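Local atomic coordinates of ancillary protein 1 (Streptococcus pyogenes, PDB entry 2XI9), a protein that acts as a pilus-presented adhesin of a Gram-positive pathogen, carrying an internal thioester bond required for efficient interaction with host cells. Residues 222-227 and 239-244; 144-149 and 166-171; 198-203 and 298-303; 179-182 and 186-189. One frame throughout, in Å; residues are numbered along the deposited sequence.

Interaction 1 of 4, residues 222-227 and 239-244; sequences KGYREK and TQLRAA
Tyr224 lays its ring obliquely along the aliphatic stem of Arg242, the first residue of the pair coming from the loop after helix 209-222 and the second from helix 238-253. Tyr224 CD2 lies 3.8 Å from Arg242 CG, and Tyr224 CE2 is 3.9 Å from Arg242 CD. The arginine chain stays extended from CG to NE and runs out along the ring, and its guanidinium plane is 28° from the ring plane. One water joins the two ends: it donates to Tyr224 OH at 3.1 Å and accepts from Arg242 NH1 at 2.9 Å, lying in the guanidinium plane at its edge. Glu238 is also hydrogen-bonded to the tyrosine hydroxyl, while Tyr147 OH is a second partner of NH1. At the inner end, Leu241 CD2 meets the ring edge near its plane and reaches to 4.0 Å from Gly223 C, just where the backbone leaves the helix. Leu241 CG packs 3.9 Å from Tyr224 N, an atom that is itself hydrogen-bonded to Thr245 OG1. No direct hydrogen bond crosses between the two segments, which implies that hydrocarbon surface sets the fit, while the water, Glu238 and Tyr147 take up the polar ends.

Interaction 2 of 4, residues 144-149 and 166-171; sequences KFYYAK and KSPPDS
Tyr146 meets Ser167 and Pro168 with one half of its ring, and these two residues are its contacts from segment 166-171. Pro168 CD sits over one face, displaced toward the rim, 4.0 Å from Tyr146 CD1; the proline and the tyrosine side chain cross at about a right angle. Ser167 touches through carbon: its CB is 3.6 Å from Tyr146 CE1 and 3.7 Å from Tyr146 OH, approaching obliquely. No hydrogen bond spans the two segments.

The opposite face of the ring is covered from within its own segment. Lys144 O stands 3.4 Å above the plane, over the ring centre, consistent with the inverse gamma turn centred on Phe145. With chi1 at -51°, Tyr146 CG is placed anti to its carbonyl carbon, and the ring lies between Lys144 O and Pro168 CD. Val158 and Cys160 of strand 155-160, Asn129 of strand 127-130 and Gln246 of helix 238-253 also touch the same side chain.

Further out, Pro168 is backed by Ala127, and its CA lies 3.4 Å from Tyr189 OH.

The contact therefore reaches past strand 127-130, joining strand 146-149 to the loop that leads into edge strand 170-171 of the mixed sheet. Cys160 is the only cysteine in the chain and probably provides the sulfur of the internal thioester, which makes this ring part of the surroundings of the bond that defines the thioester domain.

Interaction 3 of 4, residues 198-203 and 298-303; sequences FKYTVK and LDFFIP
A 3-10 turn at 198-200 faces strand 299-303 across a gap that side chains fill, the closest CA atoms, those of Tyr200 and Ile302, being 8.7 Å apart. Tyr200 bridges it, its CG anti to the carbonyl carbon (chi1 -53°), which turns the ring toward the strand and offers one face to both Phe300 and Ile302. The two aromatic rings meet obliquely, centroids 5.1 Å apart and planes at 36°, with Phe300 CZ 3.8 Å from Tyr200 CD2. Ile302 comes in over the other half of the same face at about a right angle, its CG1 lying 3.9 Å from Tyr200 CE1. Ile302 CD1 is modelled above the ring as a CH-pi donor, but it also clashes with Phe300 CE1, so the place of one or both atoms is doubtful.

On the reverse face of the Tyr200 ring, Lys199 CG sits over the centre at 3.6 Å from the plane, while its NZ goes on to salt bridges with Asp196 and Glu328. The turn is tied down by Phe198 O, which accepts from Thr201 OG1 at 2.7 Å, in the carbonyl plane, and from Thr201 N at 3.1 Å.

Phe300 has a further aromatic partner in Phe161, edge-to-face, and both Tyr200 and Phe300 pack on Ile192 of the neighbouring strand. Phe300 and Ile302, two apart in the strand, point their side chains from the same face toward the 3-10 turn: the arrangement is part of the hydrophobic core where the loop leading to helix 209-222 packs on the mixed sheet.

Interaction 4 of 4, residues 179-182 and 186-189; sequences TPDF and EVKY
Phe182 reaches across to Val187 and Lys188, and each part of its side chain finds something different. Its CB lies 3.9 Å from Val187 O, the oxygen that also takes a CA-H...O contact from Phe182 CA and sits at the ring edge, near the ring plane. Beyond CG, put anti to the backbone N by chi1 of 176°, the ring meets lysine carbons obliquely: Phe182 CD1 is 3.6 Å from Lys188 CG, and CE1 is 3.8 Å from that same atom. The two side chains cross at about a right angle, and Lys188 then bends at chi3, carrying its amino end away from the helix segment.

The ring belongs to the short helix 180-183, whose N-cap is Thr179. Thr179 OG1 accepts from Phe182 N at 3.2 Å, and Thr179 N is hydrogen-bonded in turn to Glu126. This helix sits in the thioester domain just ahead of edge strand 189-193, and the chain returning toward that strand is held to it by a backbone hydrogen bond, Val187 N to Asp181 O, 2.9 Å long and nearly straight at 169°. The donor approaches from above the carbonyl plane. Val187 CG2 adds a looser apolar touch, 4.1 Å from Asp181 CB.

At the outer, more exposed end, Asp181 OD1 comes within 3.1 Å of Glu186 OE1, the carboxylates turned 44° from each other. Two acceptors this close would repel if both were charged, so the pair may raise the proton affinity of one of them.

Interactions 1, 2 and 3 are buried, whereas interaction 4 lies at the surface, and the chemistry follows: aromatic and aliphatic surface inside, with a single water in interaction 1, against a backbone hydrogen bond and two close carboxylates outside, as well as Phe182 packed on lysine carbons. Interactions 2 and 3 reach the same mixed sheet, where Ala148 CB packs 3.6 Å from Phe301 CZ. Arg242 of interaction 1 also reaches strand 146-149, coupling its helix to the sheet of interaction 2. Tyr189 plays a similar joining part for interaction 4, touching Pro168 and Pro169 on one hand and Phe301, Ile302 and Pro303 on the other. Interactions 1 and 4 stay separate, their nearest atoms about 13 Å apart.

Interaction 1 of 4, residues 222-227 and 239-244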
loop_
_atom_site.group_PDB
_atom_site.type_symbol
_atom_site.label_atom_id
_atom_site.label_comp_id
_atom_site.label_asym_id
_atom_site.label_seq_id
_atom_site.Cartn_x
_atom_site.Cartn_y
_atom_site.Cartn_z
ATOM N N LYS A 222 -13.697 -7.976 -6.540
ATOM C CA LYS A 222 -14.468 -8.348 -7.753
ATOM C C LYS A 222 -13.573 -8.351 -8.961
ATOM O O LYS A 222 -13.971 -8.809 -10.011
ATOM C CB LYS A 222 -15.679 -7.419 -8.013
ATOM C CG LYS A 222 -16.930 -7.773 -7.308
ATOM C CD LYS A 222 -17.496 -9.102 -7.716
ATOM C CE LYS A 222 -19.005 -9.179 -7.493
ATOM N NZ LYS A 222 -19.533 -10.358 -8.283
ATOM N N GLY A 223 -12.354 -7.869 -8.800
ATOM C CA GLY A 223 -11.393 -7.808 -9.860
ATOM C C GLY A 223 -10.487 -8.999 -10.074
ATOM O O GLY A 223 -10.755 -10.127 -9.615
ATOM N N TYR A 224 -9.404 -8.755 -10.797
ATOM C CA TYR A 224 -8.489 -9.841 -11.125
ATOM C C TYR A 224 -7.526 -10.073 -9.966
ATOM O O TYR A 224 -6.737 -9.195 -9.602
ATOM C CB TYR A 224 -7.712 -9.517 -12.375
ATOM C CG TYR A 224 -6.815 -10.584 -12.846
ATOM C CD1 TYR A 224 -7.325 -11.692 -13.543
ATOM C CD2 TYR A 224 -5.460 -10.525 -12.631
ATOM C CE1 TYR A 224 -6.494 -12.669 -14.001
ATOM C CE2 TYR A 224 -4.634 -11.515 -13.076
ATOM C CZ TYR A 224 -5.141 -12.581 -13.750
ATOM O OH TYR A 224 -4.310 -13.556 -14.251
ATOM N N ARG A 225 -7.571 -11.278 -9.425
ATOM C CA ARG A 225 -6.782 -11.603 -8.258
ATOM C C ARG A 225 -5.769 -12.680 -8.465
ATOM O O ARG A 225 -4.753 -12.664 -7.785
ATOM C CB ARG A 225 -7.684 -12.001 -7.114
ATOM C CG ARG A 225 -8.458 -10.824 -6.577
ATOM C CD ARG A 225 -9.309 -11.277 -5.406
ATOM N NE ARG A 225 -8.482 -11.492 -4.213
ATOM C CZ ARG A 225 -8.919 -11.967 -3.052
ATOM N NH1 ARG A 225 -10.193 -12.365 -2.898
ATOM N NH2 ARG A 225 -8.050 -12.121 -2.059
ATOM N N GLU A 226 -6.018 -13.607 -9.387
ATOM C CA GLU A 226 -5.178 -14.786 -9.505
ATOM C C GLU A 226 -5.035 -15.263 -10.940
ATOM O O GLU A 226 -6.038 -15.420 -11.661
ATOM C CB GLU A 226 -5.779 -15.930 -8.685
ATOM C CG GLU A 226 -5.786 -15.743 -7.156
ATOM C CD GLU A 226 -4.447 -16.103 -6.468
ATOM O OE1 GLU A 226 -3.585 -16.758 -7.097
ATOM O OE2 GLU A 226 -4.271 -15.746 -5.283
ATOM N N LYS A 227 -3.797 -15.572 -11.338
ATOM C CA LYS A 227 -3.570 -16.192 -12.632
ATOM C C LYS A 227 -4.489 -17.381 -12.800
ATOM O O LYS A 227 -4.619 -18.214 -11.903
ATOM C CB LYS A 227 -2.133 -16.666 -12.798
ATOM C CG LYS A 227 -1.125 -15.589 -13.124
ATOM C CD LYS A 227 0.325 -16.101 -12.933
ATOM C CE LYS A 227 1.351 -15.288 -13.735
ATOM N NZ LYS A 227 2.680 -15.268 -13.045
ATOM N N THR A 239 -6.184 -10.552 -19.079
ATOM C CA THR A 239 -5.464 -9.290 -19.145
ATOM C C THR A 239 -6.436 -8.107 -19.104
ATOM O O THR A 239 -6.148 -7.111 -18.463
ATOM C CB THR A 239 -4.543 -9.238 -20.366
ATOM O OG1 THR A 239 -3.499 -10.217 -20.192
ATOM C CG2 THR A 239 -3.904 -7.856 -20.530
ATOM N N GLN A 240 -7.571 -8.236 -19.781
ATOM C CA GLN A 240 -8.580 -7.180 -19.796
ATOM C C GLN A 240 -9.158 -6.959 -18.371
ATOM O O GLN A 240 -9.309 -5.808 -17.941
ATOM C CB GLN A 240 -9.652 -7.450 -20.842
ATOM C CG GLN A 240 -9.136 -7.243 -22.279
ATOM C CD GLN A 240 -10.043 -7.719 -23.362
ATOM O OE1 GLN A 240 -10.941 -8.536 -23.142
ATOM N NE2 GLN A 240 -9.806 -7.214 -24.583
ATOM N N LEU A 241 -9.473 -8.038 -17.639
ATOM C CA LEU A 241 -9.942 -7.850 -16.275
ATOM C C LEU A 241 -8.854 -7.235 -15.401
ATOM O O LEU A 241 -9.144 -6.354 -14.568
ATOM C CB LEU A 241 -10.531 -9.124 -15.653
ATOM C CG LEU A 241 -11.192 -8.979 -14.289
ATOM C CD1 LEU A 241 -12.433 -8.095 -14.393
ATOM C CD2 LEU A 241 -11.556 -10.411 -13.670
ATOM N N ARG A 242 -7.607 -7.664 -15.593
ATOM C CA ARG A 242 -6.487 -7.076 -14.863
ATOM C C ARG A 242 -6.406 -5.551 -15.102
ATOM O O ARG A 242 -6.260 -4.773 -14.177
ATOM C CB ARG A 242 -5.180 -7.781 -15.252
ATOM C CG ARG A 242 -3.989 -7.475 -14.337
ATOM C CD ARG A 242 -2.869 -8.443 -14.607
ATOM N NE ARG A 242 -1.762 -8.269 -13.657
ATOM C CZ ARG A 242 -0.848 -9.178 -13.389
ATOM N NH1 ARG A 242 -0.866 -10.365 -13.989
ATOM N NH2 ARG A 242 0.112 -8.870 -12.523
ATOM N N ALA A 243 -6.477 -5.140 -16.359
ATOM C CA ALA A 243 -6.451 -3.739 -16.699
ATOM C C ALA A 243 -7.631 -2.969 -16.102
ATOM O O ALA A 243 -7.439 -1.887 -15.567
ATOM C CB ALA A 243 -6.416 -3.546 -18.174
ATOM N N ALA A 244 -8.831 -3.531 -16.201
ATOM C CA ALA A 244 -10.023 -2.892 -15.675
ATOM C C ALA A 244 -9.844 -2.687 -14.182
ATOM O O ALA A 244 -10.237 -1.653 -13.668
ATOM C CB ALA A 244 -11.275 -3.744 -15.992
HETATM O O HOH W 1 -2.569 -11.651 -15.986
#

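Interaction 2 of 4, residues 144-149 and 166-171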
loop_
_atom_site.group_PDB
_atom_site.type_symbol
_atom_site.label_atom_id
_atom_site.label_comp_id
_atom_site.label_asym_id
_atom_site.label_seq_id
_atom_site.Cartn_x
_atom_site.Cartn_y
_atom_site.Cartn_z
ATOM N N LYS A 144 1.860 -3.967 -17.998
ATOM C CA LYS A 144 1.717 -3.535 -16.605
ATOM C C LYS A 144 1.374 -4.726 -15.695
ATOM O O LYS A 144 0.573 -4.616 -14.780
ATOM C CB LYS A 144 0.688 -2.405 -16.473
ATOM C CG LYS A 144 0.945 -1.153 -17.357
ATOM C CD LYS A 144 -0.115 -0.126 -17.099
ATOM C CE LYS A 144 -0.068 1.000 -18.126
ATOM N NZ LYS A 144 -0.127 0.474 -19.550
ATOM N N PHE A 145 2.065 -5.832 -15.918
ATOM C CA PHE A 145 1.848 -7.065 -15.169
ATOM C C PHE A 145 2.721 -6.981 -13.929
ATOM O O PHE A 145 3.879 -7.426 -13.908
ATOM C CB PHE A 145 2.211 -8.247 -16.059
ATOM C CG PHE A 145 1.415 -8.337 -17.324
ATOM C CD1 PHE A 145 0.107 -8.756 -17.322
ATOM C CD2 PHE A 145 1.997 -8.005 -18.537
ATOM C CE1 PHE A 145 -0.608 -8.839 -18.537
ATOM C CE2 PHE A 145 1.294 -8.053 -19.712
ATOM C CZ PHE A 145 0.012 -8.486 -19.725
ATOM N N TYR A 146 2.166 -6.380 -12.891
ATOM C CA TYR A 146 2.920 -6.129 -11.681
ATOM C C TYR A 146 2.694 -7.210 -10.626
ATOM O O TYR A 146 1.543 -7.647 -10.404
ATOM C CB TYR A 146 2.478 -4.818 -11.069
ATOM C CG TYR A 146 2.459 -3.607 -11.987
ATOM C CD1 TYR A 146 3.463 -3.399 -12.927
ATOM C CD2 TYR A 146 1.439 -2.659 -11.889
ATOM C CE1 TYR A 146 3.448 -2.239 -13.757
ATOM C CE2 TYR A 146 1.433 -1.508 -12.720
ATOM C CZ TYR A 146 2.422 -1.325 -13.647
ATOM O OH TYR A 146 2.430 -0.197 -14.470
ATOM N N TYR A 147 3.773 -7.567 -9.935
ATOM C CA TYR A 147 3.764 -8.584 -8.901
ATOM C C TYR A 147 4.618 -8.207 -7.708
ATOM O O TYR A 147 5.578 -7.437 -7.840
ATOM C CB TYR A 147 4.288 -9.916 -9.435
ATOM C CG TYR A 147 3.495 -10.501 -10.579
ATOM C CD1 TYR A 147 3.814 -10.223 -11.888
ATOM C CD2 TYR A 147 2.453 -11.398 -10.328
ATOM C CE1 TYR A 147 3.107 -10.766 -12.928
ATOM C CE2 TYR A 147 1.724 -11.947 -11.370
ATOM C CZ TYR A 147 2.043 -11.619 -12.672
ATOM O OH TYR A 147 1.309 -12.154 -13.711
ATOM N N ALA A 148 4.242 -8.736 -6.539
ATOM C CA ALA A 148 5.156 -8.759 -5.388
ATOM C C ALA A 148 5.501 -10.185 -5.029
ATOM O O ALA A 148 4.695 -11.111 -5.218
ATOM C CB ALA A 148 4.567 -7.998 -4.141
ATOM N N LYS A 149 6.687 -10.346 -4.477
ATOM C CA LYS A 149 7.143 -11.617 -3.984
ATOM C C LYS A 149 6.715 -11.809 -2.519
ATOM O O LYS A 149 7.027 -10.983 -1.642
ATOM C CB LYS A 149 8.654 -11.724 -4.120
ATOM C CG LYS A 149 9.097 -11.849 -5.587
ATOM C CD LYS A 149 10.335 -12.641 -5.724
ATOM C CE LYS A 149 10.039 -14.081 -6.122
ATOM N NZ LYS A 149 11.213 -14.936 -5.811
ATOM N N LYS A 166 6.717 5.566 -10.514
ATOM C CA LYS A 166 7.356 4.532 -11.304
ATOM C C LYS A 166 6.859 3.155 -10.908
ATOM O O LYS A 166 6.710 2.843 -9.720
ATOM C CB LYS A 166 8.873 4.595 -11.150
ATOM C CG LYS A 166 9.511 5.794 -11.850
ATOM C CD LYS A 166 10.986 5.813 -11.534
ATOM C CE LYS A 166 11.810 6.324 -12.615
ATOM N NZ LYS A 166 11.980 7.800 -12.538
ATOM N N SER A 167 6.572 2.351 -11.924
ATOM C CA SER A 167 6.208 0.937 -11.724
ATOM C C SER A 167 7.372 0.115 -11.080
ATOM O O SER A 167 8.526 0.540 -11.098
ATOM C CB SER A 167 5.790 0.338 -13.065
ATOM O OG SER A 167 6.763 0.579 -14.059
ATOM N N PRO A 168 7.056 -1.047 -10.479
ATOM C CA PRO A 168 8.110 -1.861 -9.879
ATOM C C PRO A 168 9.122 -2.290 -10.930
ATOM O O PRO A 168 8.782 -2.349 -12.089
ATOM C CB PRO A 168 7.348 -3.046 -9.224
ATOM C CG PRO A 168 6.003 -2.900 -9.551
ATOM C CD PRO A 168 5.723 -1.556 -10.157
ATOM N N PRO A 169 10.380 -2.519 -10.529
ATOM C CA PRO A 169 11.434 -2.792 -11.467
ATOM C C PRO A 169 11.089 -3.815 -12.525
ATOM O O PRO A 169 10.521 -4.887 -12.230
ATOM C CB PRO A 169 12.581 -3.267 -10.576
ATOM C CG PRO A 169 12.313 -2.633 -9.253
ATOM C CD PRO A 169 10.877 -2.455 -9.141
ATOM N N ASP A 170 11.452 -3.485 -13.773
ATOM C CA ASP A 170 11.233 -4.418 -14.859
ATOM C C ASP A 170 12.076 -5.678 -14.644
ATOM O O ASP A 170 13.261 -5.607 -14.275
ATOM C CB ASP A 170 11.622 -3.798 -16.205
ATOM C CG ASP A 170 10.686 -2.679 -16.644
ATOM O OD1 ASP A 170 9.559 -2.573 -16.153
ATOM O OD2 ASP A 170 11.105 -1.887 -17.501
ATOM N N SER A 171 11.461 -6.824 -14.913
ATOM C CA SER A 171 12.116 -8.106 -14.797
ATOM C C SER A 171 12.022 -8.765 -16.145
ATOM O O SER A 171 10.948 -9.151 -16.569
ATOM C CB SER A 171 11.428 -8.985 -13.760
ATOM O OG SER A 171 12.086 -10.250 -13.703
#

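Interaction 3 of 4, residues 198-203 and 298-303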
loop_
_atom_site.group_PDB
_atom_site.type_symbol
_atom_site.label_atom_id
_atom_site.label_comp_id
_atom_site.label_asym_id
_atom_site.label_seq_id
_atom_site.Cartn_x
_atom_site.Cartn_y
_atom_site.Cartn_z
ATOM N N PHE A 198 -5.037 5.608 3.000
ATOM C CA PHE A 198 -5.394 6.886 2.400
ATOM C C PHE A 198 -4.177 7.782 2.237
ATOM O O PHE A 198 -4.050 8.486 1.228
ATOM C CB PHE A 198 -6.416 7.606 3.277
ATOM C CG PHE A 198 -7.121 8.715 2.582
ATOM C CD1 PHE A 198 -6.707 10.024 2.721
ATOM C CD2 PHE A 198 -8.208 8.431 1.768
ATOM C CE1 PHE A 198 -7.405 11.063 2.076
ATOM C CE2 PHE A 198 -8.888 9.450 1.106
ATOM C CZ PHE A 198 -8.497 10.757 1.273
ATOM N N LYS A 199 -3.294 7.747 3.236
ATOM C CA LYS A 199 -2.077 8.550 3.254
ATOM C C LYS A 199 -1.155 8.306 2.057
ATOM O O LYS A 199 -0.331 9.179 1.774
ATOM C CB LYS A 199 -1.284 8.339 4.542
ATOM C CG LYS A 199 -0.730 6.931 4.707
ATOM C CD LYS A 199 -0.010 6.741 6.011
ATOM C CE LYS A 199 -0.874 6.993 7.192
ATOM N NZ LYS A 199 -0.244 6.474 8.446
ATOM N N TYR A 200 -1.286 7.157 1.373
ATOM C CA TYR A 200 -0.430 6.858 0.223
ATOM C C TYR A 200 -0.922 7.415 -1.111
ATOM O O TYR A 200 -0.218 7.303 -2.116
ATOM C CB TYR A 200 -0.152 5.364 0.114
ATOM C CG TYR A 200 0.391 4.807 1.391
ATOM C CD1 TYR A 200 1.676 5.093 1.791
ATOM C CD2 TYR A 200 -0.403 4.028 2.233
ATOM C CE1 TYR A 200 2.179 4.625 2.992
ATOM C CE2 TYR A 200 0.083 3.543 3.435
ATOM C CZ TYR A 200 1.385 3.843 3.810
ATOM O OH TYR A 200 1.870 3.382 5.006
ATOM N N THR A 201 -2.137 7.977 -1.132
ATOM C CA THR A 201 -2.757 8.463 -2.366
ATOM C C THR A 201 -2.279 9.843 -2.727
ATOM O O THR A 201 -1.939 10.641 -1.861
ATOM C CB THR A 201 -4.284 8.526 -2.283
ATOM O OG1 THR A 201 -4.678 9.433 -1.240
ATOM C CG2 THR A 201 -4.839 7.125 -2.043
ATOM N N VAL A 202 -2.311 10.140 -4.020
ATOM C CA VAL A 202 -1.893 11.453 -4.535
ATOM C C VAL A 202 -3.078 12.345 -4.905
ATOM O O VAL A 202 -3.034 13.535 -4.637
ATOM C CB VAL A 202 -0.986 11.236 -5.766
ATOM C CG1 VAL A 202 -0.730 12.504 -6.489
ATOM C CG2 VAL A 202 0.342 10.597 -5.325
ATOM N N LYS A 203 -4.111 11.788 -5.551
ATOM C CA LYS A 203 -5.336 12.569 -5.840
ATOM C C LYS A 203 -6.557 11.702 -5.547
ATOM O O LYS A 203 -7.236 11.275 -6.466
ATOM C CB LYS A 203 -5.333 13.058 -7.293
ATOM C CG LYS A 203 -6.345 14.168 -7.611
ATOM C CD LYS A 203 -6.414 14.406 -9.136
ATOM C CE LYS A 203 -7.433 15.521 -9.507
ATOM N NZ LYS A 203 -6.989 16.828 -8.965
ATOM N N LEU A 298 -5.777 -7.236 3.124
ATOM C CA LEU A 298 -4.902 -7.484 1.983
ATOM C C LEU A 298 -3.500 -6.994 2.264
ATOM O O LEU A 298 -3.303 -6.054 3.051
ATOM C CB LEU A 298 -5.422 -6.730 0.765
ATOM C CG LEU A 298 -6.734 -7.206 0.164
ATOM C CD1 LEU A 298 -7.311 -6.190 -0.804
ATOM C CD2 LEU A 298 -6.530 -8.509 -0.516
ATOM N N ASP A 299 -2.537 -7.604 1.589
ATOM C CA ASP A 299 -1.173 -7.120 1.607
ATOM C C ASP A 299 -1.044 -5.788 0.837
ATOM O O ASP A 299 -1.761 -5.529 -0.118
ATOM C CB ASP A 299 -0.219 -8.125 0.967
ATOM C CG ASP A 299 -0.167 -9.473 1.716
ATOM O OD1 ASP A 299 -0.399 -9.540 2.965
ATOM O OD2 ASP A 299 0.170 -10.479 1.047
ATOM N N PHE A 300 -0.077 -4.985 1.249
ATOM C CA PHE A 300 0.232 -3.697 0.604
ATOM C C PHE A 300 1.743 -3.520 0.743
ATOM O O PHE A 300 2.316 -4.080 1.636
ATOM C CB PHE A 300 -0.561 -2.595 1.291
ATOM C CG PHE A 300 -0.457 -1.241 0.655
ATOM C CD1 PHE A 300 0.482 -0.322 1.081
ATOM C CD2 PHE A 300 -1.360 -0.859 -0.325
ATOM C CE1 PHE A 300 0.534 0.960 0.507
ATOM C CE2 PHE A 300 -1.288 0.371 -0.907
ATOM C CZ PHE A 300 -0.339 1.311 -0.472
ATOM N N PHE A 301 2.352 -2.736 -0.146
ATOM C CA PHE A 301 3.800 -2.607 -0.274
ATOM C C PHE A 301 4.215 -1.175 -0.551
ATOM O O PHE A 301 3.683 -0.530 -1.430
ATOM C CB PHE A 301 4.285 -3.529 -1.414
ATOM C CG PHE A 301 3.830 -4.986 -1.263
ATOM C CD1 PHE A 301 2.629 -5.420 -1.802
ATOM C CD2 PHE A 301 4.618 -5.899 -0.579
ATOM C CE1 PHE A 301 2.216 -6.709 -1.651
ATOM C CE2 PHE A 301 4.184 -7.216 -0.396
ATOM C CZ PHE A 301 3.006 -7.622 -0.955
ATOM N N ILE A 302 5.192 -0.697 0.203
ATOM C CA ILE A 302 5.674 0.679 0.105
ATOM C C ILE A 302 7.155 0.639 -0.243
ATOM O O ILE A 302 7.929 -0.078 0.392
ATOM C CB ILE A 302 5.539 1.451 1.438
ATOM C CG1 ILE A 302 4.122 1.349 1.966
ATOM C CG2 ILE A 302 5.970 2.902 1.297
ATOM C CD1 ILE A 302 3.158 1.410 0.990
ATOM N N PRO A 303 7.542 1.419 -1.247
ATOM C CA PRO A 303 8.895 1.451 -1.736
ATOM C C PRO A 303 9.803 2.291 -0.844
ATOM O O PRO A 303 9.331 3.182 -0.105
ATOM C CB PRO A 303 8.743 2.059 -3.143
ATOM C CG PRO A 303 7.569 3.000 -2.972
ATOM C CD PRO A 303 6.626 2.224 -2.081
#

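Interaction 4 of 4, residues 179-182 and 186-189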
loop_
_atom_site.group_PDB
_atom_site.type_symbol
_atom_site.label_atom_id
_atom_site.label_comp_id
_atom_site.label_asym_id
_atom_site.label_seq_id
_atom_site.Cartn_x
_atom_site.Cartn_y
_atom_site.Cartn_z
ATOM N N THR A 179 15.836 -8.601 -9.606
ATOM C CA THR A 179 16.318 -7.535 -10.484
ATOM C C THR A 179 17.528 -6.855 -9.832
ATOM O O THR A 179 17.704 -6.919 -8.612
ATOM C CB THR A 179 15.243 -6.489 -10.750
ATOM O OG1 THR A 179 15.026 -5.754 -9.544
ATOM C CG2 THR A 179 13.904 -7.136 -11.241
ATOM N N PRO A 180 18.357 -6.177 -10.640
ATOM C CA PRO A 180 19.470 -5.421 -10.054
ATOM C C PRO A 180 18.995 -4.272 -9.141
ATOM O O PRO A 180 19.636 -3.968 -8.134
ATOM C CB PRO A 180 20.245 -4.885 -11.269
ATOM C CG PRO A 180 19.427 -5.174 -12.477
ATOM C CD PRO A 180 18.342 -6.142 -12.114
ATOM N N ASP A 181 17.866 -3.664 -9.466
ATOM C CA ASP A 181 17.310 -2.612 -8.610
ATOM C C ASP A 181 17.005 -3.140 -7.192
ATOM O O ASP A 181 17.201 -2.430 -6.195
ATOM C CB ASP A 181 16.071 -2.005 -9.244
ATOM C CG ASP A 181 16.392 -1.103 -10.461
ATOM O OD1 ASP A 181 17.387 -0.336 -10.435
ATOM O OD2 ASP A 181 15.627 -1.171 -11.448
ATOM N N PHE A 182 16.550 -4.387 -7.089
ATOM C CA PHE A 182 16.303 -4.961 -5.759
ATOM C C PHE A 182 17.607 -5.328 -5.089
ATOM O O PHE A 182 17.856 -4.920 -3.957
ATOM C CB PHE A 182 15.382 -6.177 -5.836
ATOM C CG PHE A 182 15.177 -6.863 -4.507
ATOM C CD1 PHE A 182 14.372 -6.285 -3.537
ATOM C CD2 PHE A 182 15.790 -8.087 -4.234
ATOM C CE1 PHE A 182 14.180 -6.900 -2.302
ATOM C CE2 PHE A 182 15.603 -8.718 -3.007
ATOM C CZ PHE A 182 14.794 -8.120 -2.037
ATOM N N GLU A 186 18.349 -0.407 -4.489
ATOM C CA GLU A 186 17.794 0.820 -5.072
ATOM C C GLU A 186 16.271 0.867 -5.003
ATOM O O GLU A 186 15.661 1.938 -4.761
ATOM C CB GLU A 186 18.324 0.993 -6.520
ATOM C CG GLU A 186 19.830 1.339 -6.587
ATOM C CD GLU A 186 20.494 1.115 -7.975
ATOM O OE1 GLU A 186 19.920 0.409 -8.841
ATOM O OE2 GLU A 186 21.610 1.640 -8.203
ATOM N N VAL A 187 15.609 -0.280 -5.201
ATOM C CA VAL A 187 14.154 -0.332 -5.031
ATOM C C VAL A 187 13.726 -1.612 -4.290
ATOM O O VAL A 187 13.823 -2.697 -4.851
ATOM C CB VAL A 187 13.439 -0.321 -6.376
ATOM C CG1 VAL A 187 11.945 -0.269 -6.186
ATOM C CG2 VAL A 187 13.957 0.867 -7.279
ATOM N N LYS A 188 13.293 -1.449 -3.035
ATOM C CA LYS A 188 12.836 -2.548 -2.182
ATOM C C LYS A 188 11.604 -2.044 -1.432
ATOM O O LYS A 188 11.458 -0.822 -1.295
ATOM C CB LYS A 188 13.901 -2.919 -1.178
ATOM C CG LYS A 188 15.256 -3.264 -1.737
ATOM C CD LYS A 188 16.218 -3.677 -0.667
ATOM C CE LYS A 188 16.684 -2.499 0.194
ATOM N NZ LYS A 188 17.601 -2.960 1.264
ATOM N N TYR A 189 10.738 -2.961 -0.946
ATOM C CA TYR A 189 9.443 -2.608 -0.397
ATOM C C TYR A 189 9.283 -3.138 1.019
ATOM O O TYR A 189 9.838 -4.209 1.366
ATOM C CB TYR A 189 8.319 -3.149 -1.303
ATOM C CG TYR A 189 8.345 -2.617 -2.717
ATOM C CD1 TYR A 189 9.237 -3.119 -3.653
ATOM C CD2 TYR A 189 7.470 -1.625 -3.123
ATOM C CE1 TYR A 189 9.259 -2.649 -4.929
ATOM C CE2 TYR A 189 7.492 -1.131 -4.419
ATOM C CZ TYR A 189 8.392 -1.638 -5.314
ATOM O OH TYR A 189 8.482 -1.169 -6.593
#